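Local coordinates for protein methylmalonate-semialdehyde dehydrogenase (PDB 4ZZ7) that probably catalyses the NAD-dependent, CoA-acylating oxidation of methylmalonate semialdehyde, as a member of the aldehyde dehydrogenase family, at residues A[5-10]-A[183-188]; A[27-32]-A[323-328]; A[245-250]-A[471-476]; A[306-311]-A[369-374]. All blocks are in the same frame, centred on the assembly; numbering follows the deposited sequence.

How the interactions relate
The four contacts spread over a chain that folds as an aldehyde dehydrogenase. Interactions 1 and 3 belong to its NAD-binding part: helix 182-193 of interaction 1 leads into strand 201-203, at one border of the six-stranded sheet in which strand 245-249 of interaction 3 lies. Their centres are 25 Å apart and they follow in series along the chain. Interaction 4 sets the end of helix 296-308 against strand 370-373 of the other large sheet, nested inside the loop closed by interaction 3. Interaction 2 crosses the other three along the chain and touches interaction 4, where the Phe323 ring packs on Gly369. Interactions 1 to 3 thus join distant parts of the sequence near the bound cofactor, while interaction 4 lies away from it.

Interaction 1. Residues A[5-10]-A[183-188]; sequences TTIGHL and STLYIA
Leu185 turns both of its methyl groups to the N-terminal strand 6-10, one to each end of the stretch from Ile7 to Leu10. It sits on helix 182-193, which links strands 171-175 and 201-203 of the NAD-binding sheet. These two strands are parallel neighbours, so strand, helix and strand form a beta-alpha-beta crossover of the Rossmann-like kind found in aldehyde dehydrogenases. CG of Leu185 lies anti to the backbone N (chi1 -165°), and its branches part from there. CD2 meets the branch methyl CG2 of Ile7 at 4.2 Å, while CD1 rests 4.0 Å from CB of Leu10. A leucine suits this place because its forked end can serve two apolar neighbours at once, without any hydrogen bond passing between the segments.

One helical turn further on, Ala188 faces the same strand. Its small side chain lets the backbone of the helix come near, and the end of Leu10 fills the place beside it. Val203 of strand 201-203 also touches Leu10, Leu185 and Ala188, and its backbone is hydrogen-bonded to that of Leu10, which brings strand 6-10 alongside the sheet border. CG of Leu10 is likewise anti to its backbone N (chi1 177°). Beyond it, the methyl CD2 lies 3.7 Å from CB of Ala188 and 3.6 Å from the carbonyl O of Ala188.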
# COMPACT_ATOMS: atom_id res chain seq x y z
N THR A 5 49.60 -12.41 0.10
CA THR A 5 48.90 -11.30 0.78
C THR A 5 47.92 -11.79 1.86
O THR A 5 47.41 -12.91 1.78
CB THR A 5 48.13 -10.40 -0.24
OG1 THR A 5 47.09 -11.16 -0.86
CG2 THR A 5 49.08 -9.80 -1.32
N THR A 6 47.67 -10.95 2.87
CA THR A 6 46.71 -11.29 3.95
C THR A 6 45.46 -10.40 3.90
O THR A 6 45.54 -9.18 3.97
CB THR A 6 47.36 -11.25 5.34
OG1 THR A 6 48.52 -12.09 5.33
CG2 THR A 6 46.43 -11.79 6.42
N ILE A 7 44.29 -11.04 3.80
CA ILE A 7 43.00 -10.35 3.69
C ILE A 7 42.47 -9.92 5.06
O ILE A 7 42.33 -10.73 5.99
CB ILE A 7 41.94 -11.24 3.02
CG1 ILE A 7 42.39 -11.65 1.61
CG2 ILE A 7 40.59 -10.52 2.96
CD1 ILE A 7 41.65 -12.83 1.06
N GLY A 8 42.13 -8.65 5.16
CA GLY A 8 41.79 -8.09 6.45
C GLY A 8 40.31 -7.89 6.67
O GLY A 8 39.48 -8.66 6.22
N HIS A 9 40.02 -6.80 7.37
CA HIS A 9 38.69 -6.45 7.81
C HIS A 9 38.49 -4.97 7.59
O HIS A 9 39.42 -4.19 7.69
CB HIS A 9 38.53 -6.71 9.30
CG HIS A 9 39.07 -8.03 9.76
ND1 HIS A 9 38.61 -9.22 9.27
CD2 HIS A 9 40.02 -8.33 10.67
CE1 HIS A 9 39.26 -10.22 9.85
NE2 HIS A 9 40.12 -9.70 10.71
N LEU A 10 37.26 -4.59 7.31
CA LEU A 10 36.88 -3.20 7.15
C LEU A 10 36.18 -2.77 8.43
O LEU A 10 35.05 -3.19 8.69
CB LEU A 10 35.95 -3.07 5.95
CG LEU A 10 35.38 -1.69 5.62
CD1 LEU A 10 36.49 -0.67 5.44
CD2 LEU A 10 34.53 -1.80 4.37
N SER A 183 36.00 -10.61 -3.06
CA SER A 183 34.95 -9.86 -3.76
C SER A 183 34.11 -9.01 -2.79
O SER A 183 33.84 -7.83 -3.02
CB SER A 183 34.03 -10.83 -4.54
OG SER A 183 33.78 -12.03 -3.82
N THR A 184 33.74 -9.64 -1.68
CA THR A 184 32.85 -9.07 -0.69
C THR A 184 33.41 -7.84 0.02
O THR A 184 32.66 -6.94 0.39
CB THR A 184 32.53 -10.14 0.36
OG1 THR A 184 32.28 -11.39 -0.30
CG2 THR A 184 31.34 -9.74 1.18
N LEU A 185 34.72 -7.85 0.27
CA LEU A 185 35.43 -6.74 0.86
C LEU A 185 35.57 -5.66 -0.18
O LEU A 185 35.36 -4.49 0.09
CB LEU A 185 36.82 -7.18 1.31
CG LEU A 185 37.53 -6.21 2.26
CD1 LEU A 185 36.84 -6.18 3.63
CD2 LEU A 185 38.99 -6.63 2.39
N TYR A 186 35.89 -6.09 -1.39
CA TYR A 186 36.06 -5.18 -2.49
C TYR A 186 34.83 -4.32 -2.67
O TYR A 186 34.95 -3.12 -2.88
CB TYR A 186 36.34 -5.93 -3.78
CG TYR A 186 36.70 -5.01 -4.89
CD1 TYR A 186 38.02 -4.62 -5.10
CD2 TYR A 186 35.73 -4.50 -5.74
CE1 TYR A 186 38.36 -3.76 -6.13
CE2 TYR A 186 36.05 -3.65 -6.77
CZ TYR A 186 37.37 -3.28 -6.96
OH TYR A 186 37.67 -2.42 -7.96
N ILE A 187 33.65 -4.93 -2.61
CA ILE A 187 32.40 -4.17 -2.79
C ILE A 187 32.08 -3.31 -1.59
O ILE A 187 31.56 -2.22 -1.76
CB ILE A 187 31.17 -5.04 -3.19
CG1 ILE A 187 30.76 -6.01 -2.07
CG2 ILE A 187 31.44 -5.72 -4.52
CD1 ILE A 187 29.49 -6.79 -2.36
N ALA A 188 32.40 -3.78 -0.39
CA ALA A 188 32.24 -2.98 0.81
C ALA A 188 33.11 -1.73 0.82
O ALA A 188 32.75 -0.72 1.42
CB ALA A 188 32.50 -3.81 2.05

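Interaction 2. Residues A[27-32]-A[323-328]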
# COMPACT_ATOMS: atom_id res chain seq x y z
N ASN A 27 42.47 -21.05 -4.87
CA ASN A 27 41.95 -20.96 -6.22
C ASN A 27 41.40 -22.37 -6.54
O ASN A 27 42.19 -23.30 -6.72
CB ASN A 27 43.06 -20.56 -7.20
CG ASN A 27 42.55 -20.37 -8.62
OD1 ASN A 27 41.51 -20.91 -9.03
ND2 ASN A 27 43.29 -19.60 -9.39
N PRO A 28 40.07 -22.54 -6.58
CA PRO A 28 39.50 -23.90 -6.74
C PRO A 28 39.67 -24.53 -8.12
O PRO A 28 39.45 -25.74 -8.25
CB PRO A 28 38.02 -23.70 -6.41
CG PRO A 28 37.76 -22.27 -6.75
CD PRO A 28 39.02 -21.52 -6.44
N ALA A 29 40.03 -23.72 -9.13
CA ALA A 29 40.41 -24.23 -10.48
C ALA A 29 41.72 -25.02 -10.46
O ALA A 29 41.77 -26.15 -10.93
CB ALA A 29 40.51 -23.09 -11.48
N THR A 30 42.77 -24.40 -9.92
CA THR A 30 44.10 -25.02 -9.82
C THR A 30 44.24 -25.91 -8.57
O THR A 30 44.99 -26.89 -8.59
CB THR A 30 45.18 -23.95 -9.76
OG1 THR A 30 45.03 -23.20 -8.56
CG2 THR A 30 45.07 -23.01 -10.95
N GLY A 31 43.52 -25.57 -7.51
CA GLY A 31 43.65 -26.29 -6.23
C GLY A 31 44.76 -25.76 -5.33
O GLY A 31 45.07 -26.37 -4.30
N GLU A 32 45.34 -24.62 -5.70
CA GLU A 32 46.49 -24.01 -5.00
C GLU A 32 46.06 -22.88 -4.05
O GLU A 32 45.11 -22.15 -4.31
CB GLU A 32 47.51 -23.48 -6.03
CG GLU A 32 48.16 -24.58 -6.88
CD GLU A 32 48.97 -24.05 -8.06
OE1 GLU A 32 49.37 -24.87 -8.91
OE2 GLU A 32 49.21 -22.83 -8.15
N PHE A 323 30.36 -23.89 -16.73
CA PHE A 323 30.53 -23.71 -15.31
C PHE A 323 31.92 -24.06 -14.81
O PHE A 323 32.71 -24.66 -15.52
CB PHE A 323 29.43 -24.44 -14.52
CG PHE A 323 29.27 -25.89 -14.85
CD1 PHE A 323 28.38 -26.30 -15.83
CD2 PHE A 323 29.99 -26.84 -14.17
CE1 PHE A 323 28.23 -27.64 -16.12
CE2 PHE A 323 29.83 -28.18 -14.45
CZ PHE A 323 28.95 -28.58 -15.42
N GLY A 324 32.20 -23.64 -13.58
CA GLY A 324 33.52 -23.77 -12.98
C GLY A 324 33.67 -24.93 -12.01
O GLY A 324 32.88 -25.87 -12.01
N PRO A 325 34.69 -24.86 -11.17
CA PRO A 325 34.86 -25.92 -10.22
C PRO A 325 33.93 -25.77 -9.05
O PRO A 325 33.27 -24.75 -8.85
CB PRO A 325 36.31 -25.76 -9.76
CG PRO A 325 36.59 -24.29 -9.88
CD PRO A 325 35.66 -23.77 -10.96
N VAL A 326 33.91 -26.81 -8.26
CA VAL A 326 33.26 -26.77 -6.98
C VAL A 326 34.19 -26.04 -6.00
O VAL A 326 35.36 -25.81 -6.27
CB VAL A 326 32.86 -28.20 -6.61
CG1 VAL A 326 33.51 -28.66 -5.30
CG2 VAL A 326 31.34 -28.34 -6.67
N ILE A 327 33.63 -25.63 -4.88
CA ILE A 327 34.28 -24.67 -3.98
C ILE A 327 35.54 -25.19 -3.27
O ILE A 327 36.52 -24.45 -3.14
CB ILE A 327 33.25 -24.05 -2.99
CG1 ILE A 327 33.85 -22.90 -2.17
CG2 ILE A 327 32.69 -25.10 -2.04
CD1 ILE A 327 34.15 -21.66 -2.97
N THR A 328 35.50 -26.44 -2.80
CA THR A 328 36.61 -27.07 -2.06
C THR A 328 36.77 -28.53 -2.43
O THR A 328 35.85 -29.14 -2.96
CB THR A 328 36.42 -27.00 -0.51
OG1 THR A 328 35.28 -27.76 -0.10
CG2 THR A 328 36.28 -25.55 -0.02
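Pro325 and Pro28 meet ring against ring, the two rings crossing obliquely. Starting at CB of Pro325, the first neighbour is the carbonyl O of Pro28, 3.5 Å away, so this methylene lies against a peptide group rather than against the other ring. The next atom, CG, reaches furthest into the opposing turn. It lies 3.6 Å from the backbone N of Ala29, has CB of Pro28 at 3.8 Å, and comes within 4.4 Å of CB of Ala29. The stiff, compact proline ring suits this place: it offers an apolar surface to a peptide and two side chains while adding no N-H that would need a partner.

The turn it meets joins the antiparallel strands 22-27 and 32-38 into a beta hairpin closed by a G1 beta bulge, with Gly31 and Glu32 both facing Asn27. Gly31 N donates to Asn27 O at 2.7 Å, and Asn27 N to Glu32 O. Gly31 has a positive phi of 87°, at which a side chain would press on the carbonyl O of Thr30. Asn27 OD1 accepts from Ala29 N in an Asx turn, and Thr30 OG1 from Glu32 N in an ST turn.

Pro28 answers from its own side, its CB lying 3.4 Å from Val326 O. Phe365 is hydrogen-bonded through its backbone to both Pro28 and Val326. Ile327 packs on Phe151, a residue of the NAD site, and Thr328 N-caps helix 329-344 through a bond from His331 N to its OG1.

Interaction 3. Residues A[245-250]-A[471-476]; sequences RCQALG and VRFYTK. With NAD (nicotinamide-adenine-dinucleotide), chain M.
NH1 of Arg245 is gripped by three backbone carbonyls where helix 467-473 gives way to strand 475-483. It donates to Phe473 O at 2.8 Å from above that carbonyl's plane, and more weakly to Thr475 O and Arg472 O. A cation suits this C-terminal helix end, whose carbonyls would probably stabilise the charge. The Phe473 ring is sandwiched: CD of Arg245 makes a CH-pi contact over one face, 4.3 Å from the centroid. Over the opposite face lies Gln247, its amide plane only 13° from that of the ring and its CG 4.0 Å from the centroid. An alanine at Arg245 would probably leave the three carbonyls without this donor and take the CH-pi partner CD from one face of the ring. Gln247 OE1 takes a hydrogen bond from a water, but its amide is held chiefly by Ser224, which also bonds Tyr474 OH, and by Leu463 O.

At the far end of the strand, Leu249 CD2 lies 3.3 Å from the nicotinamide N7N of NAD. Strand 245-249 belongs to the parallel core of the Rossmann-like NAD-binding sheet, beside strand 220-226, with helix 229-241 against Cys246 and helix 156-167 against Tyr474, while Arg472 salt-bridges Asp469 of the second subunit.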
# COMPACT_ATOMS: atom_id res chain seq x y z
N ARG A 245 15.81 -10.31 17.05
CA ARG A 245 15.08 -10.83 15.91
C ARG A 245 16.04 -11.43 14.90
O ARG A 245 17.24 -11.09 14.90
CB ARG A 245 14.27 -9.73 15.27
CG ARG A 245 15.09 -8.55 14.76
CD ARG A 245 14.27 -7.63 13.87
NE ARG A 245 13.29 -6.83 14.61
CZ ARG A 245 12.40 -6.02 14.04
NH1 ARG A 245 12.34 -5.88 12.71
NH2 ARG A 245 11.55 -5.34 14.80
N CYS A 246 15.52 -12.29 14.03
CA CYS A 246 16.35 -13.05 13.12
C CYS A 246 15.54 -13.59 11.94
O CYS A 246 14.34 -13.83 12.05
CB CYS A 246 17.04 -14.22 13.88
SG CYS A 246 18.10 -15.35 12.91
N GLN A 247 16.23 -13.73 10.81
CA GLN A 247 15.74 -14.45 9.62
C GLN A 247 16.90 -15.34 9.17
O GLN A 247 18.00 -14.84 8.89
CB GLN A 247 15.25 -13.48 8.51
CG GLN A 247 16.32 -12.50 7.98
CD GLN A 247 15.86 -11.42 6.99
OE1 GLN A 247 16.68 -10.57 6.58
NE2 GLN A 247 14.59 -11.45 6.57
N ALA A 248 16.68 -16.64 9.11
CA ALA A 248 17.70 -17.54 8.67
C ALA A 248 17.19 -18.40 7.54
O ALA A 248 16.26 -19.19 7.70
CB ALA A 248 18.14 -18.42 9.82
N LEU A 249 17.81 -18.24 6.39
CA LEU A 249 17.49 -19.01 5.20
C LEU A 249 18.46 -20.17 5.05
O LEU A 249 19.64 -20.04 5.34
CB LEU A 249 17.52 -18.10 3.98
CG LEU A 249 16.32 -17.17 3.84
CD1 LEU A 249 16.36 -16.07 4.87
CD2 LEU A 249 16.27 -16.55 2.45
N GLY A 250 17.94 -21.29 4.54
CA GLY A 250 18.58 -22.59 4.64
C GLY A 250 18.73 -23.31 3.32
O GLY A 250 18.81 -22.69 2.27
N VAL A 471 12.55 -4.31 4.36
CA VAL A 471 12.20 -3.02 4.91
C VAL A 471 11.62 -3.21 6.31
O VAL A 471 11.97 -2.50 7.24
CB VAL A 471 11.21 -2.25 4.02
CG1 VAL A 471 10.82 -0.95 4.70
CG2 VAL A 471 11.84 -1.94 2.66
N ARG A 472 10.75 -4.20 6.43
CA ARG A 472 10.10 -4.54 7.70
C ARG A 472 11.00 -5.26 8.70
O ARG A 472 10.80 -5.14 9.93
CB ARG A 472 8.83 -5.34 7.45
CG ARG A 472 7.79 -4.52 6.73
CD ARG A 472 7.29 -3.33 7.54
NE ARG A 472 6.27 -3.77 8.50
CZ ARG A 472 6.47 -3.99 9.80
NH1 ARG A 472 7.67 -3.80 10.41
NH2 ARG A 472 5.45 -4.41 10.54
N PHE A 473 11.96 -6.02 8.18
CA PHE A 473 12.89 -6.72 9.05
C PHE A 473 13.94 -5.78 9.58
O PHE A 473 14.33 -5.92 10.74
CB PHE A 473 13.57 -7.87 8.35
CG PHE A 473 14.48 -8.64 9.26
CD1 PHE A 473 13.96 -9.54 10.18
CD2 PHE A 473 15.85 -8.44 9.22
CE1 PHE A 473 14.79 -10.25 11.02
CE2 PHE A 473 16.69 -9.14 10.08
CZ PHE A 473 16.16 -10.04 10.97
N TYR A 474 14.38 -4.85 8.74
CA TYR A 474 15.40 -3.88 9.13
C TYR A 474 14.84 -2.64 9.80
O TYR A 474 15.57 -1.69 10.05
CB TYR A 474 16.30 -3.51 7.94
CG TYR A 474 17.08 -4.67 7.40
CD1 TYR A 474 17.71 -5.55 8.25
CD2 TYR A 474 17.22 -4.89 6.04
CE1 TYR A 474 18.42 -6.62 7.76
CE2 TYR A 474 17.93 -5.95 5.54
CZ TYR A 474 18.53 -6.82 6.43
OH TYR A 474 19.25 -7.91 6.03
N THR A 475 13.55 -2.63 10.12
CA THR A 475 13.00 -1.55 10.95
C THR A 475 12.11 -2.05 12.07
O THR A 475 11.73 -3.23 12.09
CB THR A 475 12.15 -0.57 10.12
OG1 THR A 475 10.99 -1.25 9.63
CG2 THR A 475 12.98 0.05 8.99
N LYS A 476 11.78 -1.14 12.98
CA LYS A 476 10.78 -1.43 14.03
C LYS A 476 9.61 -0.44 14.02
O LYS A 476 9.79 0.77 13.85
CB LYS A 476 11.40 -1.54 15.43
CG LYS A 476 12.48 -0.54 15.71
CD LYS A 476 13.06 -0.77 17.07
CE LYS A 476 14.10 0.30 17.38
NZ LYS A 476 14.61 0.23 18.79
PA NAD M . 27.00 -22.53 5.76
O1A NAD M . 28.28 -23.25 6.16
O2A NAD M . 25.63 -23.05 6.14
O5B NAD M . 27.05 -21.02 6.37
C5B NAD M . 27.66 -19.91 5.70
C4B NAD M . 28.09 -18.82 6.68
O4B NAD M . 27.90 -19.26 8.03
C3B NAD M . 29.56 -18.43 6.57
O3B NAD M . 29.65 -17.01 6.66
C2B NAD M . 30.25 -19.17 7.72
O2B NAD M . 31.33 -18.51 8.38
C1B NAD M . 29.14 -19.35 8.74
N9A NAD M . 29.25 -20.65 9.47
C8A NAD M . 29.60 -21.86 8.94
N7A NAD M . 29.57 -22.82 9.89
C5A NAD M . 29.20 -22.24 11.05
C6A NAD M . 28.99 -22.71 12.46
N6A NAD M . 29.17 -24.01 12.77
N1A NAD M . 28.60 -21.79 13.38
C2A NAD M . 28.42 -20.47 13.06
N3A NAD M . 28.59 -19.97 11.82
C4A NAD M . 28.98 -20.80 10.79
O3 NAD M . 27.01 -22.29 4.13
PN NAD M . 28.24 -22.45 3.06
O1N NAD M . 29.27 -21.33 3.22
O2N NAD M . 28.73 -23.90 2.91
O5D NAD M . 27.32 -22.13 1.78
C5D NAD M . 26.46 -23.14 1.24
C4D NAD M . 25.00 -23.10 1.72
O4D NAD M . 24.26 -21.91 1.35
C3D NAD M . 24.20 -24.27 1.13
O3D NAD M . 23.98 -25.29 2.10
C2D NAD M . 22.87 -23.69 0.61
O2D NAD M . 21.74 -24.46 1.02
C1D NAD M . 22.88 -22.29 1.20
N1N NAD M . 22.14 -21.28 0.44
C2N NAD M . 20.91 -20.97 0.87
C3N NAD M . 20.15 -20.01 0.22
C7N NAD M . 18.74 -19.65 0.64
O7N NAD M . 17.84 -20.48 0.80
N7N NAD M . 18.51 -18.36 0.81
C4N NAD M . 20.69 -19.35 -0.88
C5N NAD M . 21.97 -19.67 -1.32
C6N NAD M . 22.69 -20.66 -0.63
O HOH W 1 17.03 -9.25 3.94

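Interaction 4. Residues A[306-311]-A[369-374]; sequences QAMQKL and GTLIDH
Met308 and Leu371 point at each other from helix 296-308 and strand 370-373, their side chains crossing at about a right angle. The methionine runs straight as far as its sulphur (chi2 179°) and then bends (chi3 -61°), which places CE against the leucine. CE lies 3.7 Å from both CG and CD1 of Leu371, at its branched end, and 3.8 Å from its CB. SD lies further back, over the start of the strand: Leu371 CB is 4.1 Å away and Gly369 O 3.9 Å. A flexible, unbranched thioether suits this place, since it can pass over a stretch of backbone and still deliver a methyl group to the leucine beyond.

Leu311 flanks the methionine. Met308 to Leu311 form a type I beta turn as the helix ends, with Leu311 N hydrogen-bonded to Met308 O, and this turn brings Leu311 to the strand beside the methionine. Its CD1 lies 4.3 Å from CA of Gly369. Glycine fits there because a CB would point at the helix end, into the place that Leu311 occupies.

An alanine in place of Met308 would probably open a gap between helix and strand, leaving the end of Leu371 without its mate from this helix. Val351 touches both residues, and Phe276 of helix 264-276 packs on Met308. Strand 370-373 lies between antiparallel 348-351 and parallel 390-396, so the contact sets the C-terminal end of a helix against a mixed beta sheet, as in the alpha/beta catalytic domain of aldehyde dehydrogenases.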
# COMPACT_ATOMS: atom_id res chain seq x y z
N GLN A 306 21.59 -35.45 -24.74
CA GLN A 306 22.13 -34.86 -25.96
C GLN A 306 22.70 -33.47 -25.73
O GLN A 306 23.88 -33.23 -26.01
CB GLN A 306 21.09 -34.81 -27.09
CG GLN A 306 20.78 -36.16 -27.72
CD GLN A 306 21.84 -36.66 -28.69
OE1 GLN A 306 22.95 -36.13 -28.78
NE2 GLN A 306 21.49 -37.69 -29.44
N ALA A 307 21.87 -32.58 -25.21
CA ALA A 307 22.30 -31.19 -24.90
C ALA A 307 23.47 -31.10 -23.90
O ALA A 307 24.26 -30.15 -23.96
CB ALA A 307 21.13 -30.39 -24.38
N MET A 308 23.55 -32.08 -23.00
CA MET A 308 24.57 -32.15 -21.97
C MET A 308 25.95 -32.48 -22.52
O MET A 308 26.96 -32.18 -21.87
CB MET A 308 24.15 -33.16 -20.90
CG MET A 308 24.53 -32.76 -19.49
SD MET A 308 24.00 -33.96 -18.27
CE MET A 308 22.26 -33.88 -18.54
N GLN A 309 26.00 -33.09 -23.72
CA GLN A 309 27.28 -33.40 -24.39
C GLN A 309 28.06 -32.14 -24.77
O GLN A 309 29.27 -32.17 -24.83
CB GLN A 309 27.10 -34.36 -25.59
CG GLN A 309 27.77 -35.73 -25.42
CD GLN A 309 26.97 -36.68 -24.53
OE1 GLN A 309 25.87 -37.05 -24.89
NE2 GLN A 309 27.53 -37.08 -23.39
N LYS A 310 27.35 -31.04 -24.98
CA LYS A 310 27.93 -29.74 -25.35
C LYS A 310 28.36 -28.84 -24.16
O LYS A 310 28.76 -27.68 -24.36
CB LYS A 310 26.93 -28.98 -26.21
CG LYS A 310 26.37 -29.79 -27.38
CD LYS A 310 25.14 -29.11 -28.02
CE LYS A 310 25.54 -28.00 -28.98
NZ LYS A 310 26.07 -28.56 -30.25
N LEU A 311 28.26 -29.34 -22.92
CA LEU A 311 28.67 -28.58 -21.73
C LEU A 311 30.16 -28.47 -21.69
O LEU A 311 30.85 -29.42 -22.09
CB LEU A 311 28.23 -29.24 -20.43
CG LEU A 311 26.74 -29.13 -20.09
CD1 LEU A 311 26.47 -29.93 -18.83
CD2 LEU A 311 26.29 -27.69 -19.92
N GLY A 369 29.06 -32.11 -15.40
CA GLY A 369 27.61 -32.18 -15.34
C GLY A 369 27.14 -33.62 -15.44
O GLY A 369 27.44 -34.30 -16.41
N THR A 370 26.43 -34.10 -14.42
CA THR A 370 25.97 -35.48 -14.36
C THR A 370 24.45 -35.58 -14.37
O THR A 370 23.78 -34.71 -13.84
CB THR A 370 26.54 -36.22 -13.11
OG1 THR A 370 25.61 -36.17 -12.04
CG2 THR A 370 27.84 -35.63 -12.66
N LEU A 371 23.93 -36.65 -14.98
CA LEU A 371 22.50 -36.95 -15.01
C LEU A 371 22.29 -38.29 -14.34
O LEU A 371 22.95 -39.25 -14.71
CB LEU A 371 22.01 -37.04 -16.44
CG LEU A 371 20.58 -36.60 -16.70
CD1 LEU A 371 20.20 -36.87 -18.14
CD2 LEU A 371 19.60 -37.33 -15.80
N ILE A 372 21.40 -38.35 -13.34
CA ILE A 372 21.03 -39.62 -12.68
C ILE A 372 19.57 -39.90 -13.04
O ILE A 372 18.76 -38.99 -13.05
CB ILE A 372 21.22 -39.55 -11.16
CG1 ILE A 372 22.65 -39.12 -10.84
CG2 ILE A 372 20.96 -40.91 -10.56
CD1 ILE A 372 22.95 -38.92 -9.36
N ASP A 373 19.22 -41.15 -13.35
CA ASP A 373 17.85 -41.50 -13.75
C ASP A 373 17.36 -42.61 -12.81
O ASP A 373 18.16 -43.26 -12.13
CB ASP A 373 17.80 -41.91 -15.24
CG ASP A 373 16.36 -42.02 -15.84
OD1 ASP A 373 15.36 -41.56 -15.25
OD2 ASP A 373 16.23 -42.58 -16.95
N HIS A 374 16.03 -42.76 -12.73
CA HIS A 374 15.37 -43.77 -11.87
C HIS A 374 15.75 -43.62 -10.39
O HIS A 374 16.11 -44.60 -9.73
CB HIS A 374 15.68 -45.20 -12.35
CG HIS A 374 15.37 -45.42 -13.80
ND1 HIS A 374 16.35 -45.58 -14.75
CD2 HIS A 374 14.19 -45.45 -14.46
CE1 HIS A 374 15.79 -45.73 -15.94
NE2 HIS A 374 14.48 -45.64 -15.79